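Side-chain contacts in 3-Hydroxyacyl-CoA dehydrogenase (Ralstonia eutropha H16, PDB 4PZC), which catalyses the NAD-dependent interconversion of (S)-3-hydroxyacyl-CoA thioesters, such as (S)-3-hydroxybutyryl-CoA, and their 3-oxoacyl-CoA counterparts: residues 275-278 / 279-283; 230-234 / 235-239. All coordinates share one frame; numbering follows the deposited sequence.

In the fold
From the N terminus, the chain first builds the NAD-binding Rossmann-type domain and then enters the helical C-terminal domain, where both contacts lie. Interaction 2 comes first. It is the break at G236 that joins helix 228-235 to helix 237-251. The chain then runs through helix 260-268 and past K274 into interaction 1, where residues 275-283 fold back on themselves near the C terminus. The two contacts are in series, so they neither nest nor cross. Their centres are about 10 Å apart, and D233 joins them. Its carboxylate takes hydrogen bonds from V279 N and Y280 N and is probably hydrogen-bonded to Y282 OH, tying the terminal loop to helix 228-235.

Interaction 1 (275-278 / 279-283); sequences TGRG and VYVYS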
ATOM      1  N   THR A 275      -5.763 -23.037  -0.169  1.00 55.64           N
ATOM      2  CA  THR A 275      -6.675 -24.021  -0.795  1.00 54.53           C
ATOM      3  C   THR A 275      -6.300 -24.280  -2.253  1.00 56.61           C
ATOM      4  O   THR A 275      -7.011 -24.993  -2.949  1.00 52.54           O
ATOM      5  CB  THR A 275      -8.171 -23.605  -0.730  1.00 53.56           C
ATOM      6  OG1 THR A 275      -8.375 -22.300  -1.312  1.00 47.18           O
ATOM      7  CG2 THR A 275      -8.641 -23.623   0.690  1.00 51.46           C
ATOM      8  N   GLY A 276      -5.195 -23.681  -2.713  1.00 60.58           N
ATOM      9  CA  GLY A 276      -4.802 -23.730  -4.125  1.00 61.42           C
ATOM     10  C   GLY A 276      -5.574 -22.800  -5.052  1.00 61.20           C
ATOM     11  O   GLY A 276      -5.221 -22.664  -6.228  1.00 65.07           O
ATOM     12  N   ARG A 277      -6.625 -22.168  -4.530  1.00 62.73           N
ATOM     13  CA  ARG A 277      -7.437 -21.231  -5.306  1.00 62.89           C
ATOM     14  C   ARG A 277      -8.005 -20.133  -4.432  1.00 57.25           C
ATOM     15  O   ARG A 277      -8.619 -20.391  -3.406  1.00 53.89           O
ATOM     16  CB  ARG A 277      -8.596 -21.944  -6.000  1.00 65.72           C
ATOM     17  CG  ARG A 277      -9.320 -21.082  -7.018  1.00 65.11           C
ATOM     18  CD  ARG A 277     -10.416 -21.856  -7.722  1.00 69.83           C
ATOM     19  NE  ARG A 277     -11.261 -20.980  -8.529  1.00 77.29           N
ATOM     20  CZ  ARG A 277     -12.374 -21.365  -9.153  1.00 80.21           C
ATOM     21  NH1 ARG A 277     -12.796 -22.626  -9.070  1.00 80.31           N
ATOM     22  NH2 ARG A 277     -13.077 -20.483  -9.861  1.00 79.78           N
ATOM     23  N   GLY A 278      -7.768 -18.903  -4.853  1.00 57.77           N
ATOM     24  CA  GLY A 278      -8.367 -17.739  -4.248  1.00 54.18           C
ATOM     25  C   GLY A 278      -8.771 -16.818  -5.370  1.00 52.62           C
ATOM     26  O   GLY A 278      -9.768 -17.060  -6.044  1.00 55.47           O
ATOM     27  N   VAL A 279      -8.000 -15.759  -5.575  1.00 52.41           N
ATOM     28  CA  VAL A 279      -8.255 -14.835  -6.677  1.00 54.28           C
ATOM     29  C   VAL A 279      -7.620 -15.456  -7.918  1.00 57.28           C
ATOM     30  O   VAL A 279      -8.218 -15.524  -8.995  1.00 52.07           O
ATOM     31  CB  VAL A 279      -7.673 -13.431  -6.402  1.00 53.47           C
ATOM     32  CG1 VAL A 279      -7.752 -12.563  -7.652  1.00 54.31           C
ATOM     33  CG2 VAL A 279      -8.390 -12.766  -5.231  1.00 52.04           C
ATOM     34  N   TYR A 280      -6.397 -15.926  -7.754  1.00 56.41           N
ATOM     35  CA  TYR A 280      -5.740 -16.626  -8.822  1.00 58.12           C
ATOM     36  C   TYR A 280      -5.867 -18.103  -8.516  1.00 64.23           C
ATOM     37  O   TYR A 280      -6.461 -18.489  -7.493  1.00 66.20           O
ATOM     38  CB  TYR A 280      -4.283 -16.184  -8.890  1.00 57.55           C
ATOM     39  CG  TYR A 280      -4.158 -14.683  -8.994  1.00 51.67           C
ATOM     40  CD1 TYR A 280      -4.365 -14.054 -10.190  1.00 46.10           C
ATOM     41  CD2 TYR A 280      -3.874 -13.889  -7.883  1.00 53.23           C
ATOM     42  CE1 TYR A 280      -4.274 -12.686 -10.306  1.00 47.05           C
ATOM     43  CE2 TYR A 280      -3.779 -12.506  -7.993  1.00 49.92           C
ATOM     44  CZ  TYR A 280      -3.986 -11.915  -9.218  1.00 47.36           C
ATOM     45  OH  TYR A 280      -3.902 -10.554  -9.394  1.00 48.08           O
ATOM     46  N   VAL A 281      -5.322 -18.919  -9.413  1.00 65.07           N
ATOM     47  CA  VAL A 281      -5.273 -20.369  -9.231  1.00 66.86           C
ATOM     48  C   VAL A 281      -3.797 -20.793  -9.130  1.00 66.56           C
ATOM     49  O   VAL A 281      -2.936 -20.193  -9.792  1.00 59.39           O
ATOM     50  CB  VAL A 281      -6.022 -21.076 -10.380  1.00 63.72           C
ATOM     51  CG1 VAL A 281      -5.856 -22.583 -10.289  1.00 65.70           C
ATOM     52  CG2 VAL A 281      -7.497 -20.701 -10.347  1.00 60.50           C
ATOM     53  N   TYR A 282      -3.516 -21.807  -8.298  1.00 69.38           N
ATOM     54  CA  TYR A 282      -2.140 -22.152  -7.900  1.00 72.16           C
ATOM     55  C   TYR A 282      -1.800 -23.624  -7.980  1.00 80.95           C
ATOM     56  O   TYR A 282      -2.651 -24.491  -7.689  1.00 85.86           O
ATOM     57  CB  TYR A 282      -1.912 -21.716  -6.468  1.00 72.19           C
ATOM     58  CG  TYR A 282      -2.143 -20.247  -6.279  1.00 71.87           C
ATOM     59  CD1 TYR A 282      -1.141 -19.332  -6.579  1.00 64.75           C
ATOM     60  CD2 TYR A 282      -3.374 -19.765  -5.821  1.00 73.51           C
ATOM     61  CE1 TYR A 282      -1.342 -17.987  -6.413  1.00 66.69           C
ATOM     62  CE2 TYR A 282      -3.587 -18.407  -5.654  1.00 72.84           C
ATOM     63  CZ  TYR A 282      -2.559 -17.528  -5.951  1.00 70.12           C
ATOM     64  OH  TYR A 282      -2.729 -16.179  -5.795  1.00 65.94           O
ATOM     65  N   SER A 283      -0.532 -23.881  -8.330  1.00 88.20           N
ATOM     66  CA  SER A 283       0.010 -25.241  -8.565  1.00 87.81           C
ATOM     67  C   SER A 283      -0.501 -26.314  -7.604  1.00 90.18           C
ATOM     68  O   SER A 283      -1.327 -27.145  -7.981  1.00 78.09           O
ATOM     69  CB  SER A 283       1.552 -25.240  -8.518  1.00 81.74           C
ATOM     70  OG  SER A 283       2.102 -25.283  -9.817  1.00 74.26           O
TER
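R277 and V281 face each other across a hairpin-like turn near the C terminus, outside any regular strand. Their backbones form a single antiparallel bridge, and they make a non-hydrogen-bonded pair. A backbone bond flanks the pair at each end. G278 N donates to Y280 O at 3.0 Å, close to straight at 161°. Y282 N donates to G276 O at 2.8 Å and is more bent, at 140°.

The compact part lies along the two glycines. G276 is buried and has positive phi, which favours glycine. The Y282 ring approaches it edge-on, with CD2 3.5 Å from G276 O and the carbon G276 C in the ring plane. The hydroxyl of Y282 is probably hydrogen-bonded to D233 on helix 228-235, while an edge of the ring packs on G276. At the bend, V279 CG1 lies 3.9 Å above the plane of the Y280 ring, over its centre. V279 and Y280 also pack on helices 211-222 and 228-235, and Y280 OH is bonded to D215.

The other side is looser and solvent-exposed. The R277 side chain is extended from CG to NE, with CG anti to the backbone N (chi1 -169°). It slants across V281, so that its methylene part meets a single methyl branch. The guanidinium makes a cation-pi contact with Y270, outside the turn, and V281 CG2 approaches it obliquely. V281 CG1 points elsewhere and comes to 4.1 Å from G276 O. The closest side-chain approach of the pair is R277 CG to V281 CG2, at 3.8 Å.

Interaction 2 (230-234 / 235-239); sequences ALADM and IGLDT
L231 turns its CG away from its backbone N (chi1 -169°), while I235 sets CG1 beside its own N and opposite its carbonyl carbon (chi1 -79°). These rotations bring the two side chains together one turn apart on helix 228-235, close to a break at a glycine between two consecutive helices of the C-terminal domain. They meet at a slant, with I235 CD1 3.9 Å from L231 CG. The same CD1 lies 3.6 Å from L231 O, and that oxygen accepts the helical bond from I235 N at 3.0 Å.

G236 ends one helix and begins the next. Its N still donates to A232 O, at 2.9 Å. Its backbone then leaves the helical region with positive phi (109°), and it takes the N-cap position of helix 237-251. These backbone angles by themselves call for glycine.

Beyond the break, L237 reaches back to the end of the first helix. Its CD2 lies 3.6 Å from A232 CB, and F201 of helix 189-205 touches both residues. M265 and V266 of helix 260-268 also pack on L237, so the A232-L237 side of the joint is buried among helices. D233 runs alongside L237 and points the same way, with OD1 4.2 Å from CD2. Its carboxylate turns to the C-terminal loop, where OD1 accepts from V279 N and OD2 probably pairs with Y282 OH.

The joint lies near the cofactor region. The side chain of I235 is about 6 Å from that of N143, which binds NAD. D238 OD2 forms a salt bridge with K274, a predicted NAD-binding residue. In the first turn of the second helix, T239 OG1 makes a weak hydrogen bond back to I235 O, at 3.4 Å.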
ATOM      1  N   ALA A 230      -3.104 -10.651  -5.118  1.00 45.57           N
ATOM      2  CA  ALA A 230      -2.038 -11.622  -4.841  1.00 51.58           C
ATOM      3  C   ALA A 230      -1.745 -11.680  -3.337  1.00 50.63           C
ATOM      4  O   ALA A 230      -1.618 -12.761  -2.738  1.00 47.76           O
ATOM      5  CB  ALA A 230      -0.760 -11.227  -5.587  1.00 53.95           C
ATOM      6  N   LEU A 231      -1.621 -10.498  -2.740  1.00 50.87           N
ATOM      7  CA  LEU A 231      -1.345 -10.396  -1.322  1.00 52.56           C
ATOM      8  C   LEU A 231      -2.413 -11.107  -0.517  1.00 50.71           C
ATOM      9  O   LEU A 231      -2.096 -11.810   0.460  1.00 47.80           O
ATOM     10  CB  LEU A 231      -1.284  -8.939  -0.881  1.00 56.91           C
ATOM     11  CG  LEU A 231      -0.744  -8.731   0.533  1.00 58.72           C
ATOM     12  CD1 LEU A 231       0.580  -9.466   0.717  1.00 61.79           C
ATOM     13  CD2 LEU A 231      -0.578  -7.243   0.816  1.00 58.96           C
ATOM     14  N   ALA A 232      -3.669 -10.924  -0.932  1.00 47.80           N
ATOM     15  CA  ALA A 232      -4.785 -11.507  -0.224  1.00 48.74           C
ATOM     16  C   ALA A 232      -4.728 -13.035  -0.289  1.00 53.64           C
ATOM     17  O   ALA A 232      -5.064 -13.716   0.688  1.00 52.61           O
ATOM     18  CB  ALA A 232      -6.081 -10.997  -0.789  1.00 50.04           C
ATOM     19  N   ASP A 233      -4.275 -13.554  -1.433  1.00 54.52           N
ATOM     20  CA  ASP A 233      -4.167 -14.998  -1.657  1.00 53.88           C
ATOM     21  C   ASP A 233      -3.159 -15.651  -0.717  1.00 54.41           C
ATOM     22  O   ASP A 233      -3.351 -16.816  -0.318  1.00 55.18           O
ATOM     23  CB  ASP A 233      -3.838 -15.318  -3.134  1.00 54.05           C
ATOM     24  CG  ASP A 233      -5.071 -15.314  -4.034  1.00 50.02           C
ATOM     25  OD1 ASP A 233      -6.192 -15.113  -3.511  1.00 47.43           O
ATOM     26  OD2 ASP A 233      -4.933 -15.532  -5.262  1.00 49.75           O
ATOM     27  N   MET A 234      -2.115 -14.894  -0.348  1.00 53.12           N
ATOM     28  CA  MET A 234      -1.094 -15.349   0.611  1.00 49.42           C
ATOM     29  C   MET A 234      -1.550 -15.238   2.052  1.00 45.46           C
ATOM     30  O   MET A 234      -1.261 -16.080   2.867  1.00 45.95           O
ATOM     31  CB  MET A 234       0.162 -14.509   0.475  1.00 55.25           C
ATOM     32  CG  MET A 234       0.768 -14.550  -0.903  1.00 63.18           C
ATOM     33  SD  MET A 234       1.968 -13.232  -1.173  1.00 70.70           S
ATOM     34  CE  MET A 234       2.742 -13.888  -2.666  1.00 68.80           C
ATOM     35  N   ILE A 235      -2.221 -14.156   2.395  1.00 44.63           N
ATOM     36  CA  ILE A 235      -2.771 -14.034   3.731  1.00 43.17           C
ATOM     37  C   ILE A 235      -3.853 -15.080   4.002  1.00 39.92           C
ATOM     38  O   ILE A 235      -3.885 -15.655   5.066  1.00 40.45           O
ATOM     39  CB  ILE A 235      -3.328 -12.609   3.932  1.00 44.35           C
ATOM     40  CG1 ILE A 235      -2.166 -11.677   4.221  1.00 44.07           C
ATOM     41  CG2 ILE A 235      -4.394 -12.542   5.032  1.00 41.61           C
ATOM     42  CD1 ILE A 235      -2.380 -10.281   3.675  1.00 49.46           C
ATOM     43  N   GLY A 236      -4.727 -15.311   3.032  1.00 40.92           N
ATOM     44  CA  GLY A 236      -5.897 -16.178   3.217  1.00 43.44           C
ATOM     45  C   GLY A 236      -7.126 -15.299   3.241  1.00 45.90           C
ATOM     46  O   GLY A 236      -7.198 -14.336   4.022  1.00 49.80           O
ATOM     47  N   LEU A 237      -8.094 -15.607   2.392  1.00 42.65           N
ATOM     48  CA  LEU A 237      -9.262 -14.733   2.251  1.00 45.08           C
ATOM     49  C   LEU A 237     -10.208 -14.852   3.432  1.00 44.27           C
ATOM     50  O   LEU A 237     -10.885 -13.896   3.835  1.00 42.53           O
ATOM     51  CB  LEU A 237     -10.037 -15.078   0.993  1.00 47.69           C
ATOM     52  CG  LEU A 237      -9.243 -14.975  -0.298  1.00 50.59           C
ATOM     53  CD1 LEU A 237     -10.146 -15.247  -1.487  1.00 52.84           C
ATOM     54  CD2 LEU A 237      -8.544 -13.624  -0.410  1.00 50.60           C
ATOM     55  N   ASP A 238     -10.284 -16.062   3.958  1.00 43.43           N
ATOM     56  CA  ASP A 238     -10.967 -16.302   5.217  1.00 42.44           C
ATOM     57  C   ASP A 238     -10.401 -15.402   6.345  1.00 41.68           C
ATOM     58  O   ASP A 238     -11.171 -14.862   7.141  1.00 42.95           O
ATOM     59  CB  ASP A 238     -10.893 -17.796   5.568  1.00 39.22           C
ATOM     60  CG  ASP A 238      -9.477 -18.274   5.734  1.00 37.72           C
ATOM     61  OD1 ASP A 238      -8.580 -17.814   4.988  1.00 38.62           O
ATOM     62  OD2 ASP A 238      -9.248 -19.102   6.626  1.00 37.71           O
ATOM     63  N   THR A 239      -9.075 -15.234   6.373  1.00 41.97           N
ATOM     64  CA  THR A 239      -8.392 -14.343   7.299  1.00 46.10           C
ATOM     65  C   THR A 239      -8.698 -12.874   7.007  1.00 47.56           C
ATOM     66  O   THR A 239      -8.992 -12.072   7.923  1.00 43.93           O
ATOM     67  CB  THR A 239      -6.868 -14.488   7.166  1.00 51.19           C
ATOM     68  OG1 THR A 239      -6.518 -15.874   7.151  1.00 52.39           O
ATOM     69  CG2 THR A 239      -6.132 -13.755   8.321  1.00 51.21           C
TER